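Local coordinates for mandelate racemase/muconate lactonizing enzyme family protein (Bradyrhizobium sp. ORS 278, PDB 3TOY) that belongs to the mandelate racemase/muconate lactonizing enzyme family, part of the enolase superfamily, and holds a calcium ion in its barrel domain, at residues A311-E325 with T334-A346. Numbering follows the deposited sequence.
Sequences ADAASIPMSSHILPE and TPTAHFLEVLDFA. With P4C (O-acetaldehydyl-hexaethylene glycol), chain R; ACT (acetate ion), chain F.
E341 reaches across to I322 with its chain fully extended, CG anti to the backbone N (chi1 -176°), and its OE1 takes the I322 N-H at 2.9 Å from above the carboxylate plane. The same oxygen lies 3.0 Å from CD2 of H321, whose ring runs alongside E341 with its plane turned 46° from the carboxylate. I322 CG1 lies over one face of that imidazole, toward its rim, while NE2 gives an almost straight hydrogen bond to the acetate oxygen in the ring plane. E341 OE2 makes a salt bridge to K188 and a hydrogen bond with S162, and H321 ND1 is hydrogen-bonded to D294, so each group has partners at both polar atoms. Next to them, S320 OG donates to a water that in turn donates to I322 O and E341 O, tying the two backbones together. S319 OG accepts the F339 N-H at 2.9 Å and shares a second water with H338 ND1. F339 CD1 lies over one face of the H338 ring and C2 of o-acetaldehydyl-hexaethylene glycol over the opposite face, both offset toward the rim, with P317 CB 3.6 Å from H338 ND1. Farther along, T336 OG1 donates to I316 O; M318 N donates to T336 O and M318 O accepts from H338 N, a single beta bridge pairing M318 with A337. The M318 side chain crosses that of T334 at about a right angle, with SD 3.8 Å from T334 CG2. At the other end, two waters each donate to both E325 OE2 and D344 OD1, bridging the like-charged carboxylates, while E325 OE1 is hydrogen-bonded with Y73 OH. Strand 340-342 pairs in parallel with barrel strand 157-162, the loop between helices 300-314 and 324-330 bonds to I291 and P293, and strand 69-75 packs against I322 and P324.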
loop_
_atom_site.group_PDB
_atom_site.type_symbol
_atom_site.label_atom_id
_atom_site.label_comp_id
_atom_site.label_asym_id
_atom_site.label_seq_id
_atom_site.Cartn_x
_atom_site.Cartn_y
_atom_site.Cartn_z
ATOM N N ALA A 311 16.451 13.787 8.816
ATOM C CA ALA A 311 17.357 12.664 8.514
ATOM C C ALA A 311 17.484 11.691 9.675
ATOM O O ALA A 311 17.555 10.467 9.475
ATOM C CB ALA A 311 18.746 13.179 8.047
ATOM N N ASP A 312 17.515 12.224 10.892
ATOM C CA ASP A 312 17.521 11.375 12.067
ATOM C C ASP A 312 16.249 10.529 12.071
ATOM O O ASP A 312 16.312 9.312 12.257
ATOM C CB ASP A 312 17.605 12.226 13.336
ATOM C CG ASP A 312 17.668 11.392 14.597
ATOM O OD1 ASP A 312 18.351 10.356 14.587
ATOM O OD2 ASP A 312 17.014 11.777 15.588
ATOM N N ALA A 313 15.093 11.151 11.844
ATOM C CA ALA A 313 13.847 10.383 11.876
ATOM C C ALA A 313 13.806 9.290 10.795
ATOM O O ALA A 313 13.274 8.204 11.022
ATOM C CB ALA A 313 12.645 11.299 11.705
ATOM N N ALA A 314 14.352 9.583 9.624
ATOM C CA ALA A 314 14.337 8.640 8.504
ATOM C C ALA A 314 15.491 7.646 8.546
ATOM O O ALA A 314 15.568 6.775 7.667
ATOM C CB ALA A 314 14.378 9.384 7.186
ATOM N N SER A 315 16.394 7.801 9.515
ATOM C CA SER A 315 17.647 7.020 9.627
ATOM C C SER A 315 18.504 7.098 8.354
ATOM O O SER A 315 18.887 6.082 7.773
ATOM C CB SER A 315 17.386 5.557 10.029
ATOM O OG SER A 315 16.609 5.523 11.219
ATOM N N ILE A 316 18.753 8.326 7.908
ATOM C CA ILE A 316 19.490 8.583 6.679
ATOM C C ILE A 316 20.807 9.268 7.033
ATOM O O ILE A 316 20.821 10.407 7.532
ATOM C CB ILE A 316 18.684 9.468 5.714
ATOM C CG1 ILE A 316 17.457 8.686 5.221
ATOM C CG2 ILE A 316 19.553 9.896 4.495
ATOM C CD1 ILE A 316 16.580 9.478 4.274
ATOM N N PRO A 317 21.920 8.568 6.818
ATOM C CA PRO A 317 23.212 9.223 7.044
ATOM C C PRO A 317 23.297 10.489 6.202
ATOM O O PRO A 317 23.019 10.458 5.010
ATOM C CB PRO A 317 24.209 8.199 6.505
ATOM C CG PRO A 317 23.504 6.870 6.761
ATOM C CD PRO A 317 22.077 7.170 6.368
ATOM N N MET A 318 23.744 11.573 6.822
ATOM C CA MET A 318 23.723 12.894 6.193
ATOM C C MET A 318 25.142 13.451 6.063
ATOM O O MET A 318 25.832 13.609 7.063
ATOM C CB MET A 318 22.872 13.825 7.054
ATOM C CG MET A 318 22.683 15.231 6.517
ATOM S SD MET A 318 21.242 15.930 7.375
ATOM C CE MET A 318 21.501 17.717 7.211
ATOM N N SER A 319 25.541 13.733 4.820
ATOM C CA SER A 319 26.842 14.302 4.492
ATOM C C SER A 319 26.645 15.735 3.990
ATOM O O SER A 319 25.511 16.207 3.913
ATOM C CB SER A 319 27.500 13.433 3.415
ATOM O OG SER A 319 27.814 12.153 3.947
ATOM N N SER A 320 27.739 16.421 3.626
ATOM C CA SER A 320 27.624 17.747 3.057
ATOM C C SER A 320 28.024 17.781 1.590
ATOM O O SER A 320 28.779 16.933 1.104
ATOM C CB SER A 320 28.483 18.745 3.866
ATOM O OG SER A 320 29.832 18.281 3.936
ATOM N N HIS A 321 27.494 18.776 0.882
ATOM C CA HIS A 321 27.964 19.064 -0.456
ATOM C C HIS A 321 28.758 20.372 -0.472
ATOM O O HIS A 321 28.190 21.442 -0.249
ATOM C CB HIS A 321 26.817 19.236 -1.428
ATOM C CG HIS A 321 27.281 19.512 -2.823
ATOM N ND1 HIS A 321 26.897 20.630 -3.530
ATOM C CD2 HIS A 321 28.112 18.818 -3.634
ATOM C CE1 HIS A 321 27.466 20.611 -4.723
ATOM N NE2 HIS A 321 28.201 19.515 -4.815
ATOM N N ILE A 322 30.051 20.246 -0.788
ATOM C CA ILE A 322 31.013 21.353 -0.819
ATOM C C ILE A 322 30.845 22.351 0.332
ATOM O O ILE A 322 30.460 21.967 1.437
ATOM C CB ILE A 322 31.067 22.026 -2.213
ATOM C CG1 ILE A 322 29.749 22.734 -2.532
ATOM C CG2 ILE A 322 31.443 21.009 -3.258
ATOM C CD1 ILE A 322 29.729 23.388 -3.899
ATOM N N LEU A 323 31.207 23.617 0.124
ATOM C CA LEU A 323 31.227 24.564 1.265
ATOM C C LEU A 323 31.753 23.893 2.548
ATOM O O LEU A 323 31.078 23.881 3.595
ATOM C CB LEU A 323 29.833 25.182 1.502
ATOM C CG LEU A 323 29.460 26.426 0.668
ATOM C CD1 LEU A 323 29.352 26.113 -0.825
ATOM C CD2 LEU A 323 28.191 27.094 1.170
ATOM N N PRO A 324 32.968 23.337 2.480
ATOM C CA PRO A 324 33.500 22.565 3.608
ATOM C C PRO A 324 33.696 23.390 4.865
ATOM O O PRO A 324 33.613 22.854 5.973
ATOM C CB PRO A 324 34.851 22.054 3.095
ATOM C CG PRO A 324 35.194 22.941 1.969
ATOM C CD PRO A 324 33.908 23.387 1.349
ATOM N N GLU A 325 33.951 24.685 4.723
ATOM C CA GLU A 325 34.188 25.493 5.927
ATOM C C GLU A 325 32.957 25.588 6.824
ATOM O O GLU A 325 33.035 25.411 8.061
ATOM C CB GLU A 325 34.704 26.891 5.540
ATOM C CG GLU A 325 35.945 26.834 4.634
ATOM C CD GLU A 325 35.614 26.744 3.137
ATOM O OE1 GLU A 325 34.414 26.718 2.761
ATOM O OE2 GLU A 325 36.561 26.700 2.329
ATOM N N THR A 334 24.670 17.189 13.808
ATOM C CA THR A 334 23.764 16.472 12.901
ATOM C C THR A 334 23.745 15.027 13.409
ATOM O O THR A 334 24.782 14.358 13.401
ATOM C CB THR A 334 24.290 16.517 11.464
ATOM O OG1 THR A 334 24.355 17.886 11.024
ATOM C CG2 THR A 334 23.402 15.681 10.470
ATOM N N PRO A 335 22.580 14.557 13.891
ATOM C CA PRO A 335 22.549 13.248 14.525
ATOM C C PRO A 335 23.115 12.145 13.650
ATOM O O PRO A 335 23.815 11.261 14.163
ATOM C CB PRO A 335 21.059 13.012 14.787
ATOM C CG PRO A 335 20.511 14.407 14.995
ATOM C CD PRO A 335 21.275 15.236 13.960
ATOM N N THR A 336 22.836 12.182 12.351
ATOM C CA THR A 336 23.296 11.107 11.463
ATOM C C THR A 336 24.506 11.508 10.628
ATOM O O THR A 336 24.730 10.975 9.539
ATOM C CB THR A 336 22.169 10.597 10.512
ATOM O OG1 THR A 336 21.714 11.650 9.637
ATOM C CG2 THR A 336 20.985 10.081 11.347
ATOM N N ALA A 337 25.302 12.439 11.140
ATOM C CA ALA A 337 26.476 12.905 10.400
ATOM C C ALA A 337 27.297 11.765 9.798
ATOM O O ALA A 337 27.595 10.776 10.463
ATOM C CB ALA A 337 27.391 13.780 11.304
ATOM N N HIS A 338 27.713 11.946 8.554
ATOM C CA HIS A 338 28.393 10.891 7.812
ATOM C C HIS A 338 29.737 11.460 7.330
ATOM O O HIS A 338 30.723 11.402 8.074
ATOM C CB HIS A 338 27.462 10.405 6.672
ATOM C CG HIS A 338 27.921 9.160 5.973
ATOM N ND1 HIS A 338 27.352 8.730 4.790
ATOM C CD2 HIS A 338 28.868 8.241 6.289
ATOM C CE1 HIS A 338 27.924 7.599 4.412
ATOM N NE2 HIS A 338 28.852 7.281 5.301
ATOM N N PHE A 339 29.791 12.020 6.132
ATOM C CA PHE A 339 31.060 12.583 5.591
ATOM C C PHE A 339 30.987 14.088 5.324
ATOM O O PHE A 339 29.932 14.617 4.990
ATOM C CB PHE A 339 31.399 11.939 4.251
ATOM C CG PHE A 339 32.172 10.677 4.354
ATOM C CD1 PHE A 339 31.553 9.457 4.109
ATOM C CD2 PHE A 339 33.540 10.696 4.648
ATOM C CE1 PHE A 339 32.268 8.276 4.183
ATOM C CE2 PHE A 339 34.266 9.509 4.711
ATOM C CZ PHE A 339 33.631 8.300 4.474
ATOM N N LEU A 340 32.138 14.757 5.439
ATOM C CA LEU A 340 32.304 16.118 4.939
ATOM C C LEU A 340 33.031 16.036 3.587
ATOM O O LEU A 340 34.078 15.372 3.471
ATOM C CB LEU A 340 33.073 16.976 5.977
ATOM C CG LEU A 340 33.307 18.460 5.611
ATOM C CD1 LEU A 340 33.412 19.305 6.879
ATOM C CD2 LEU A 340 34.543 18.659 4.728
ATOM N N GLU A 341 32.450 16.649 2.550
ATOM C CA GLU A 341 33.053 16.665 1.213
ATOM C C GLU A 341 34.121 17.749 1.098
ATOM O O GLU A 341 33.826 18.936 1.264
ATOM C CB GLU A 341 32.013 16.976 0.130
ATOM C CG GLU A 341 32.599 16.898 -1.300
ATOM C CD GLU A 341 31.565 17.119 -2.390
ATOM O OE1 GLU A 341 30.498 17.730 -2.116
ATOM O OE2 GLU A 341 31.833 16.684 -3.523
ATOM N N VAL A 342 35.342 17.352 0.765
ATOM C CA VAL A 342 36.389 18.359 0.581
ATOM C C VAL A 342 36.595 18.633 -0.886
ATOM O O VAL A 342 37.147 17.805 -1.613
ATOM C CB VAL A 342 37.725 17.932 1.203
ATOM C CG1 VAL A 342 38.823 18.961 0.861
ATOM C CG2 VAL A 342 37.585 17.777 2.709
ATOM N N LEU A 343 36.093 19.785 -1.317
ATOM C CA LEU A 343 36.378 20.356 -2.632
ATOM C C LEU A 343 36.594 21.842 -2.361
ATOM O O LEU A 343 35.667 22.551 -1.982
ATOM C CB LEU A 343 35.207 20.130 -3.589
ATOM C CG LEU A 343 35.301 20.571 -5.053
ATOM C CD1 LEU A 343 36.694 20.402 -5.619
ATOM C CD2 LEU A 343 34.279 19.803 -5.889
ATOM N N ASP A 344 37.826 22.311 -2.541
ATOM C CA ASP A 344 38.213 23.623 -2.033
ATOM C C ASP A 344 38.190 24.704 -3.116
ATOM O O ASP A 344 39.205 24.952 -3.774
ATOM C CB ASP A 344 39.609 23.522 -1.404
ATOM C CG ASP A 344 40.004 24.764 -0.619
ATOM O OD1 ASP A 344 39.164 25.663 -0.417
ATOM O OD2 ASP A 344 41.170 24.827 -0.184
ATOM N N PHE A 345 37.041 25.350 -3.295
ATOM C CA PHE A 345 36.926 26.429 -4.275
ATOM C C PHE A 345 37.372 27.778 -3.708
ATOM O O PHE A 345 37.812 28.656 -4.461
ATOM C CB PHE A 345 35.485 26.603 -4.768
ATOM C CG PHE A 345 34.986 25.488 -5.656
ATOM C CD1 PHE A 345 35.544 25.269 -6.912
ATOM C CD2 PHE A 345 33.920 24.692 -5.247
ATOM C CE1 PHE A 345 35.075 24.247 -7.731
ATOM C CE2 PHE A 345 33.431 23.671 -6.058
ATOM C CZ PHE A 345 34.003 23.446 -7.303
ATOM N N ALA A 346 37.223 27.949 -2.401
ATOM C CA ALA A 346 37.397 29.262 -1.791
ATOM C C ALA A 346 38.748 29.530 -1.124
ATOM O O ALA A 346 38.976 30.648 -0.642
ATOM C CB ALA A 346 36.268 29.539 -0.801
HETATM O O1 P4C R . 25.961 3.992 7.709
HETATM C C2 P4C R . 26.731 5.200 7.783
HETATM C C3 P4C R . 27.658 5.188 8.996
HETATM O O4 P4C R . 28.057 6.542 9.230
HETATM C C5 P4C R . 28.980 6.706 10.312
HETATM C C6 P4C R . 30.036 7.764 9.967
HETATM O O7 P4C R . 31.047 7.162 9.158
HETATM C C8 P4C R . 32.033 8.046 8.595
HETATM C C9 P4C R . 33.416 7.397 8.766
HETATM O O10 P4C R . 33.863 6.653 7.633
HETATM C C11 P4C R . 34.778 5.591 7.969
HETATM C C12 P4C R . 34.045 4.312 8.373
HETATM O O13 P4C R . 34.449 3.186 7.582
HETATM C C14 P4C R . 33.498 2.111 7.567
HETATM C C15 P4C R . 32.550 2.173 6.365
HETATM O O16 P4C R . 32.790 1.134 5.401
HETATM C C17 P4C R . 32.296 1.439 4.087
HETATM C C18 P4C R . 32.953 0.578 3.002
HETATM O O19 P4C R . 34.194 1.155 2.567
HETATM C C20 P4C R . 35.127 0.195 2.061
HETATM C C21 P4C R . 36.544 0.772 2.043
HETATM O O22 P4C R . 37.091 0.846 3.364
HETATM C C ACT F . 29.347 18.525 -8.147
HETATM O O ACT F . 29.838 18.960 -7.075
HETATM O OXT ACT F . 29.115 17.299 -8.194
HETATM C CH3 ACT F . 29.048 19.417 -9.321
HETATM O O HOH W 1 25.680 10.613 3.630
HETATM O O HOH W 2 31.586 19.824 2.723
HETATM O O HOH W 3 33.251 24.998 -1.679
HETATM O O HOH W 4 39.243 26.939 2.152
HETATM O O HOH W 5 36.562 25.898 -0.212
#